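Local coordinates for DSBA-like thioredoxin domain-containing protein (Nitrosomonas europaea, PDB 2IN3), which is a putative protein disulfide isomerase of the DsbA family, FrnE-like subfamily, and probably acts as a thiol-disulfide oxidoreductase, at residues S102-E107 and R148-F153; P113-I118 and L138-L142. All coordinates share one frame; numbering follows the deposited sequence.

Contact 1 of 2, residues S102-E107 and R148-F153; sequences SVSLIE and RFTPVF
The guanidinium of Arg148 lies with one face over Ile106, whose CG2 sits 3.2 Å above the plane and offset toward the rim, while the carboxylate of Glu107 comes to its edge. There OE2 of Glu107 forms a long salt bridge of 3.5 Å to NH1 of Arg148, the two planes turned 81° apart; the same oxygen also pairs with Lys110. A bend at chi3 swings the arginine back over the isoleucine. CG2 of Val103 lies at the edge of the Phe149 ring, 4.1 Å from CE1 of Phe149, and CB of Ser102 approaches that ring obliquely. These groups join the C-terminal end of helix 94-106 to helix 146-154, two members of the helical domain inserted into the thioredoxin fold in DsbA-type proteins; the segment axes approach to 9.5 Å at 123°. Val152, with CG1 anti to its backbone N (chi1 176°), sets that methyl 3.6 Å from CB of Ser102 and also touches CD1 of Leu105. Its other methyl, CG2, lies beside CG1 of Ile106, the two side chains running in opposite directions. The Ser102 hydroxyl, 3.3 Å from CA of Phe153, is hydrogen-bonded to the carbonyl of Arg98 in its own helix.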
ATOM      1  N   SER A 102     -10.057   0.471  -6.616  1.00 43.52           N
ATOM      2  CA  SER A 102     -11.310  -0.185  -6.951  1.00 44.74           C
ATOM      3  C   SER A 102     -12.091  -0.694  -5.732  1.00 45.39           C
ATOM      4  O   SER A 102     -13.301  -0.470  -5.637  1.00 45.73           O
ATOM      5  CB  SER A 102     -11.083  -1.359  -7.917  1.00 45.37           C
ATOM      6  OG  SER A 102     -10.561  -0.919  -9.165  1.00 48.50           O
ATOM      7  N   VAL A 103     -11.397  -1.370  -4.814  1.00 45.10           N
ATOM      8  CA  VAL A 103     -12.034  -1.891  -3.610  1.00 45.40           C
ATOM      9  C   VAL A 103     -12.511  -0.727  -2.716  1.00 45.01           C
ATOM     10  O   VAL A 103     -13.563  -0.811  -2.071  1.00 44.83           O
ATOM     11  CB  VAL A 103     -11.072  -2.839  -2.853  1.00 45.48           C
ATOM     12  CG1 VAL A 103     -11.625  -3.183  -1.453  1.00 44.64           C
ATOM     13  CG2 VAL A 103     -10.813  -4.116  -3.695  1.00 46.14           C
ATOM     14  N   SER A 104     -11.773   0.375  -2.715  1.00 45.08           N
ATOM     15  CA  SER A 104     -12.210   1.568  -1.982  1.00 45.98           C
ATOM     16  C   SER A 104     -13.574   2.106  -2.468  1.00 46.45           C
ATOM     17  O   SER A 104     -14.308   2.691  -1.671  1.00 47.36           O
ATOM     18  CB  SER A 104     -11.146   2.680  -2.003  1.00 46.79           C
ATOM     19  OG  SER A 104     -11.188   3.400  -3.226  1.00 48.50           O
ATOM     20  N   LEU A 105     -13.897   1.911  -3.754  1.00 45.28           N
ATOM     21  CA  LEU A 105     -15.174   2.328  -4.348  1.00 45.56           C
ATOM     22  C   LEU A 105     -16.288   1.307  -4.073  1.00 46.06           C
ATOM     23  O   LEU A 105     -17.487   1.654  -4.045  1.00 46.67           O
ATOM     24  CB  LEU A 105     -15.006   2.487  -5.872  1.00 45.62           C
ATOM     25  CG  LEU A 105     -13.907   3.471  -6.320  1.00 45.43           C
ATOM     26  CD1 LEU A 105     -13.707   3.535  -7.818  1.00 46.17           C
ATOM     27  CD2 LEU A 105     -14.213   4.838  -5.776  1.00 47.24           C
ATOM     28  N   ILE A 106     -15.891   0.053  -3.913  1.00 46.64           N
ATOM     29  CA  ILE A 106     -16.831  -1.041  -3.682  1.00 48.35           C
ATOM     30  C   ILE A 106     -17.158  -1.239  -2.190  1.00 48.85           C
ATOM     31  O   ILE A 106     -18.335  -1.215  -1.795  1.00 48.74           O
ATOM     32  CB  ILE A 106     -16.311  -2.386  -4.285  1.00 48.02           C
ATOM     33  CG1 ILE A 106     -16.063  -2.219  -5.789  1.00 48.82           C
ATOM     34  CG2 ILE A 106     -17.347  -3.523  -4.027  1.00 47.35           C
ATOM     35  CD1 ILE A 106     -15.332  -3.389  -6.418  1.00 49.28           C
ATOM     36  N   GLU A 107     -16.126  -1.477  -1.385  1.00 49.18           N
ATOM     37  CA  GLU A 107     -16.302  -1.749   0.049  1.00 50.40           C
ATOM     38  C   GLU A 107     -15.099  -1.171   0.794  1.00 49.57           C
ATOM     39  O   GLU A 107     -14.103  -1.870   0.987  1.00 50.03           O
ATOM     40  CB  GLU A 107     -16.473  -3.262   0.339  1.00 49.50           C
ATOM     41  CG  GLU A 107     -17.761  -3.891  -0.204  1.00 53.06           C
ATOM     42  CD  GLU A 107     -17.921  -5.361   0.159  1.00 54.58           C
ATOM     43  OE1 GLU A 107     -18.742  -5.667   1.048  1.00 60.80           O
ATOM     44  OE2 GLU A 107     -17.242  -6.217  -0.446  1.00 59.19           O
ATOM     45  N   ARG A 148     -18.519  -7.548  -9.417  1.00 49.76           N
ATOM     46  CA  ARG A 148     -18.453  -6.182  -8.913  1.00 50.10           C
ATOM     47  C   ARG A 148     -17.043  -5.622  -9.139  1.00 48.84           C
ATOM     48  O   ARG A 148     -16.892  -4.504  -9.640  1.00 48.84           O
ATOM     49  CB  ARG A 148     -18.900  -6.094  -7.437  1.00 49.56           C
ATOM     50  CG  ARG A 148     -20.414  -6.311  -7.220  1.00 53.07           C
ATOM     51  CD  ARG A 148     -20.764  -6.848  -5.809  1.00 53.85           C
ATOM     52  NE  ARG A 148     -20.912  -5.804  -4.778  1.00 60.34           N
ATOM     53  CZ  ARG A 148     -20.166  -5.663  -3.674  1.00 63.31           C
ATOM     54  NH1 ARG A 148     -19.144  -6.487  -3.385  1.00 63.85           N
ATOM     55  NH2 ARG A 148     -20.441  -4.666  -2.838  1.00 64.86           N
ATOM     56  N   PHE A 149     -16.021  -6.424  -8.820  1.00 47.58           N
ATOM     57  CA  PHE A 149     -14.625  -5.993  -8.935  1.00 46.24           C
ATOM     58  C   PHE A 149     -14.146  -5.691 -10.354  1.00 45.82           C
ATOM     59  O   PHE A 149     -13.514  -4.654 -10.578  1.00 44.33           O
ATOM     60  CB  PHE A 149     -13.660  -7.009  -8.306  1.00 45.51           C
ATOM     61  CG  PHE A 149     -12.209  -6.606  -8.431  1.00 44.99           C
ATOM     62  CD1 PHE A 149     -11.648  -5.731  -7.514  1.00 42.77           C
ATOM     63  CD2 PHE A 149     -11.423  -7.068  -9.490  1.00 43.78           C
ATOM     64  CE1 PHE A 149     -10.294  -5.328  -7.624  1.00 44.30           C
ATOM     65  CE2 PHE A 149     -10.087  -6.674  -9.609  1.00 44.78           C
ATOM     66  CZ  PHE A 149      -9.524  -5.804  -8.672  1.00 43.76           C
ATOM     67  N   THR A 150     -14.385  -6.614 -11.290  1.00 44.77           N
ATOM     68  CA  THR A 150     -13.786  -6.473 -12.626  1.00 45.68           C
ATOM     69  C   THR A 150     -14.261  -5.227 -13.416  1.00 45.66           C
ATOM     70  O   THR A 150     -13.417  -4.500 -13.954  1.00 46.02           O
ATOM     71  CB  THR A 150     -13.891  -7.759 -13.474  1.00 46.14           C
ATOM     72  OG1 THR A 150     -13.211  -8.822 -12.799  1.00 45.32           O
ATOM     73  CG2 THR A 150     -13.237  -7.569 -14.834  1.00 47.14           C
ATOM     74  N   PRO A 151     -15.586  -4.967 -13.491  1.00 46.35           N
ATOM     75  CA  PRO A 151     -16.007  -3.717 -14.168  1.00 46.03           C
ATOM     76  C   PRO A 151     -15.351  -2.449 -13.566  1.00 46.18           C
ATOM     77  O   PRO A 151     -14.931  -1.551 -14.331  1.00 45.79           O
ATOM     78  CB  PRO A 151     -17.523  -3.691 -13.953  1.00 46.32           C
ATOM     79  CG  PRO A 151     -17.902  -5.146 -13.822  1.00 47.11           C
ATOM     80  CD  PRO A 151     -16.750  -5.745 -13.030  1.00 46.01           C
ATOM     81  N   VAL A 152     -15.268  -2.387 -12.231  1.00 44.56           N
ATOM     82  CA  VAL A 152     -14.650  -1.243 -11.553  1.00 44.63           C
ATOM     83  C   VAL A 152     -13.158  -1.137 -11.889  1.00 44.58           C
ATOM     84  O   VAL A 152     -12.708  -0.077 -12.322  1.00 44.92           O
ATOM     85  CB  VAL A 152     -14.934  -1.223 -10.013  1.00 44.85           C
ATOM     86  CG1 VAL A 152     -14.187  -0.066  -9.307  1.00 44.30           C
ATOM     87  CG2 VAL A 152     -16.461  -1.115  -9.764  1.00 44.07           C
ATOM     88  N   PHE A 153     -12.421  -2.248 -11.760  1.00 43.68           N
ATOM     89  CA  PHE A 153     -10.991  -2.294 -12.118  1.00 44.16           C
ATOM     90  C   PHE A 153     -10.685  -1.817 -13.562  1.00 44.30           C
ATOM     91  O   PHE A 153      -9.679  -1.126 -13.823  1.00 44.54           O
ATOM     92  CB  PHE A 153     -10.416  -3.704 -11.877  1.00 43.22           C
ATOM     93  CG  PHE A 153      -8.973  -3.841 -12.272  1.00 44.24           C
ATOM     94  CD1 PHE A 153      -7.959  -3.451 -11.392  1.00 42.78           C
ATOM     95  CD2 PHE A 153      -8.624  -4.344 -13.521  1.00 44.46           C
ATOM     96  CE1 PHE A 153      -6.628  -3.563 -11.750  1.00 43.89           C
ATOM     97  CE2 PHE A 153      -7.286  -4.468 -13.897  1.00 44.13           C
ATOM     98  CZ  PHE A 153      -6.285  -4.079 -13.012  1.00 43.73           C
TER

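Contact 2 of 2, residues P113-I118 and L138-L142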
ATOM      1  N   PRO A 113      -7.375  -4.929   4.186  1.00 46.66           N
ATOM      2  CA  PRO A 113      -7.246  -6.382   3.919  1.00 46.34           C
ATOM      3  C   PRO A 113      -6.867  -6.711   2.465  1.00 46.17           C
ATOM      4  O   PRO A 113      -6.042  -7.604   2.256  1.00 46.02           O
ATOM      5  CB  PRO A 113      -8.649  -6.900   4.193  1.00 46.36           C
ATOM      6  CG  PRO A 113      -9.171  -5.971   5.217  1.00 48.59           C
ATOM      7  CD  PRO A 113      -8.693  -4.618   4.773  1.00 45.44           C
ATOM      8  N   PHE A 114      -7.447  -6.012   1.477  1.00 44.73           N
ATOM      9  CA  PHE A 114      -7.089  -6.266   0.067  1.00 44.41           C
ATOM     10  C   PHE A 114      -5.625  -5.896  -0.269  1.00 44.53           C
ATOM     11  O   PHE A 114      -4.919  -6.643  -0.957  1.00 44.70           O
ATOM     12  CB  PHE A 114      -8.034  -5.533  -0.879  1.00 44.78           C
ATOM     13  CG  PHE A 114      -7.844  -5.888  -2.334  1.00 45.19           C
ATOM     14  CD1 PHE A 114      -8.208  -7.155  -2.813  1.00 47.47           C
ATOM     15  CD2 PHE A 114      -7.361  -4.947  -3.233  1.00 47.89           C
ATOM     16  CE1 PHE A 114      -8.048  -7.483  -4.160  1.00 47.81           C
ATOM     17  CE2 PHE A 114      -7.199  -5.284  -4.590  1.00 47.55           C
ATOM     18  CZ  PHE A 114      -7.528  -6.540  -5.043  1.00 45.11           C
ATOM     19  N   PHE A 115      -5.171  -4.755   0.236  1.00 43.95           N
ATOM     20  CA  PHE A 115      -3.793  -4.303   0.057  1.00 44.49           C
ATOM     21  C   PHE A 115      -2.851  -5.403   0.624  1.00 44.58           C
ATOM     22  O   PHE A 115      -1.851  -5.818  -0.017  1.00 44.27           O
ATOM     23  CB  PHE A 115      -3.608  -3.009   0.837  1.00 44.61           C
ATOM     24  CG  PHE A 115      -2.280  -2.331   0.616  1.00 45.84           C
ATOM     25  CD1 PHE A 115      -2.222  -1.208  -0.200  1.00 44.07           C
ATOM     26  CD2 PHE A 115      -1.105  -2.790   1.230  1.00 46.66           C
ATOM     27  CE1 PHE A 115      -1.029  -0.530  -0.437  1.00 45.95           C
ATOM     28  CE2 PHE A 115       0.128  -2.106   0.995  1.00 46.27           C
ATOM     29  CZ  PHE A 115       0.144  -0.981   0.153  1.00 44.91           C
ATOM     30  N   ALA A 116      -3.152  -5.855   1.834  1.00 44.29           N
ATOM     31  CA  ALA A 116      -2.303  -6.875   2.508  1.00 45.14           C
ATOM     32  C   ALA A 116      -2.337  -8.185   1.723  1.00 45.37           C
ATOM     33  O   ALA A 116      -1.311  -8.820   1.555  1.00 45.96           O
ATOM     34  CB  ALA A 116      -2.767  -7.106   3.964  1.00 45.72           C
ATOM     35  N   ALA A 117      -3.518  -8.563   1.218  1.00 45.77           N
ATOM     36  CA  ALA A 117      -3.685  -9.782   0.431  1.00 45.21           C
ATOM     37  C   ALA A 117      -2.796  -9.753  -0.817  1.00 45.70           C
ATOM     38  O   ALA A 117      -2.187 -10.770  -1.148  1.00 46.56           O
ATOM     39  CB  ALA A 117      -5.185 -10.025   0.060  1.00 45.40           C
ATOM     40  N   ILE A 118      -2.711  -8.599  -1.489  1.00 44.89           N
ATOM     41  CA  ILE A 118      -1.829  -8.410  -2.653  1.00 44.44           C
ATOM     42  C   ILE A 118      -0.352  -8.582  -2.251  1.00 44.74           C
ATOM     43  O   ILE A 118       0.389  -9.316  -2.889  1.00 42.62           O
ATOM     44  CB  ILE A 118      -2.008  -7.012  -3.300  1.00 45.17           C
ATOM     45  CG1 ILE A 118      -3.419  -6.892  -3.942  1.00 43.48           C
ATOM     46  CG2 ILE A 118      -0.910  -6.750  -4.319  1.00 46.16           C
ATOM     47  CD1 ILE A 118      -3.745  -5.454  -4.335  1.00 45.14           C
ATOM     48  N   LEU A 138      -8.073 -12.475  -5.438  1.00 43.00           N
ATOM     49  CA  LEU A 138      -7.881 -11.937  -4.100  1.00 43.27           C
ATOM     50  C   LEU A 138      -9.129 -11.224  -3.572  1.00 43.23           C
ATOM     51  O   LEU A 138      -9.484 -11.365  -2.382  1.00 44.19           O
ATOM     52  CB  LEU A 138      -6.612 -11.037  -4.026  1.00 42.41           C
ATOM     53  CG  LEU A 138      -5.291 -11.750  -4.357  1.00 43.47           C
ATOM     54  CD1 LEU A 138      -4.117 -10.774  -4.429  1.00 44.69           C
ATOM     55  CD2 LEU A 138      -4.991 -12.816  -3.341  1.00 45.27           C
ATOM     56  N   ALA A 139      -9.803 -10.485  -4.454  1.00 42.70           N
ATOM     57  CA  ALA A 139     -11.053  -9.808  -4.117  1.00 42.08           C
ATOM     58  C   ALA A 139     -12.175 -10.832  -3.750  1.00 41.80           C
ATOM     59  O   ALA A 139     -12.891 -10.665  -2.755  1.00 40.72           O
ATOM     60  CB  ALA A 139     -11.479  -8.889  -5.265  1.00 42.02           C
ATOM     61  N   VAL A 140     -12.260 -11.909  -4.518  1.00 41.37           N
ATOM     62  CA  VAL A 140     -13.188 -13.020  -4.217  1.00 42.88           C
ATOM     63  C   VAL A 140     -12.942 -13.616  -2.825  1.00 43.44           C
ATOM     64  O   VAL A 140     -13.898 -13.927  -2.112  1.00 42.64           O
ATOM     65  CB  VAL A 140     -13.114 -14.115  -5.297  1.00 42.20           C
ATOM     66  CG1 VAL A 140     -13.840 -15.386  -4.847  1.00 44.79           C
ATOM     67  CG2 VAL A 140     -13.719 -13.603  -6.588  1.00 43.90           C
ATOM     68  N   ASP A 141     -11.667 -13.756  -2.433  1.00 43.20           N
ATOM     69  CA  ASP A 141     -11.307 -14.334  -1.132  1.00 44.55           C
ATOM     70  C   ASP A 141     -11.854 -13.445   0.009  1.00 44.16           C
ATOM     71  O   ASP A 141     -12.137 -13.923   1.116  1.00 44.03           O
ATOM     72  CB  ASP A 141      -9.771 -14.410  -0.986  1.00 45.56           C
ATOM     73  CG  ASP A 141      -9.107 -15.441  -1.929  1.00 48.42           C
ATOM     74  OD1 ASP A 141      -9.764 -16.408  -2.353  1.00 46.60           O
ATOM     75  OD2 ASP A 141      -7.884 -15.276  -2.211  1.00 53.13           O
ATOM     76  N   LEU A 142     -11.994 -12.150  -0.282  1.00 43.33           N
ATOM     77  CA  LEU A 142     -12.473 -11.160   0.689  1.00 43.16           C
ATOM     78  C   LEU A 142     -13.984 -10.874   0.584  1.00 43.65           C
ATOM     79  O   LEU A 142     -14.504  -9.964   1.235  1.00 43.81           O
ATOM     80  CB  LEU A 142     -11.678  -9.872   0.528  1.00 43.80           C
ATOM     81  CG  LEU A 142     -10.276 -10.066   1.112  1.00 43.27           C
ATOM     82  CD1 LEU A 142      -9.401  -8.931   0.640  1.00 45.40           C
ATOM     83  CD2 LEU A 142     -10.343 -10.108   2.621  1.00 42.35           C
TER
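Phe114 faces Ala139 with their CA atoms 6.8 Å apart, and about one turn later in its own helix Ala117 stands 6.5 Å from Leu138, CA to CA, these two pairs setting the register of the helical segments. The Phe114 ring is directed edge-on at the other backbone: its CE1 lies 3.5 Å from N of Ala139 and also meets CB of Ala139, while CB of Leu138 approaches obliquely. With CG anti to the backbone N (chi1 -172°), the ring stands out from its helix, and CG1 of Ile118 lies over one face near the rim. Leu138 brings its CD1 to 3.7 Å from CA of Ile118 and 3.8 Å from the carbonyl O of Ala117. This pairs helices 111-123 and 132-141 within the helical portion of the DsbA-like fold, with Val103 of helix 94-106 also packing on Phe114. An alanine in place of Phe114 would probably leave Ala139 and CB of Leu138 without their aromatic neighbour and open a gap among these three helices. At the other end Leu142, just beyond its helix, lays CD1 3.6 Å from CA of Phe114 and CD2 4.0 Å from CB of Pro113.

Contact 2 is nested along the chain inside the loop that contact 1 closes, with the centres of the two contacts about 12 Å apart. They meet directly: CG2 of Val103 packs 3.6 Å from CD2 of Phe114, and the Phe149 ring touches both Phe114 and Ala139, which ties helices 94-106, 111-123, 132-141 and 146-154 into one cluster. Both are partly buried, but contact 2 lies closer to the centre of the chain (about 12 Å against 16 Å, centre to centre) and its cross-segment chemistry is apolar throughout. Contact 1 is also largely apolar, but includes a charged pair at the exposed Arg148. Lys110 makes a salt bridge to Glu107 in contact 1 and a hydrogen bond to the carbonyl O of Leu142 in contact 2.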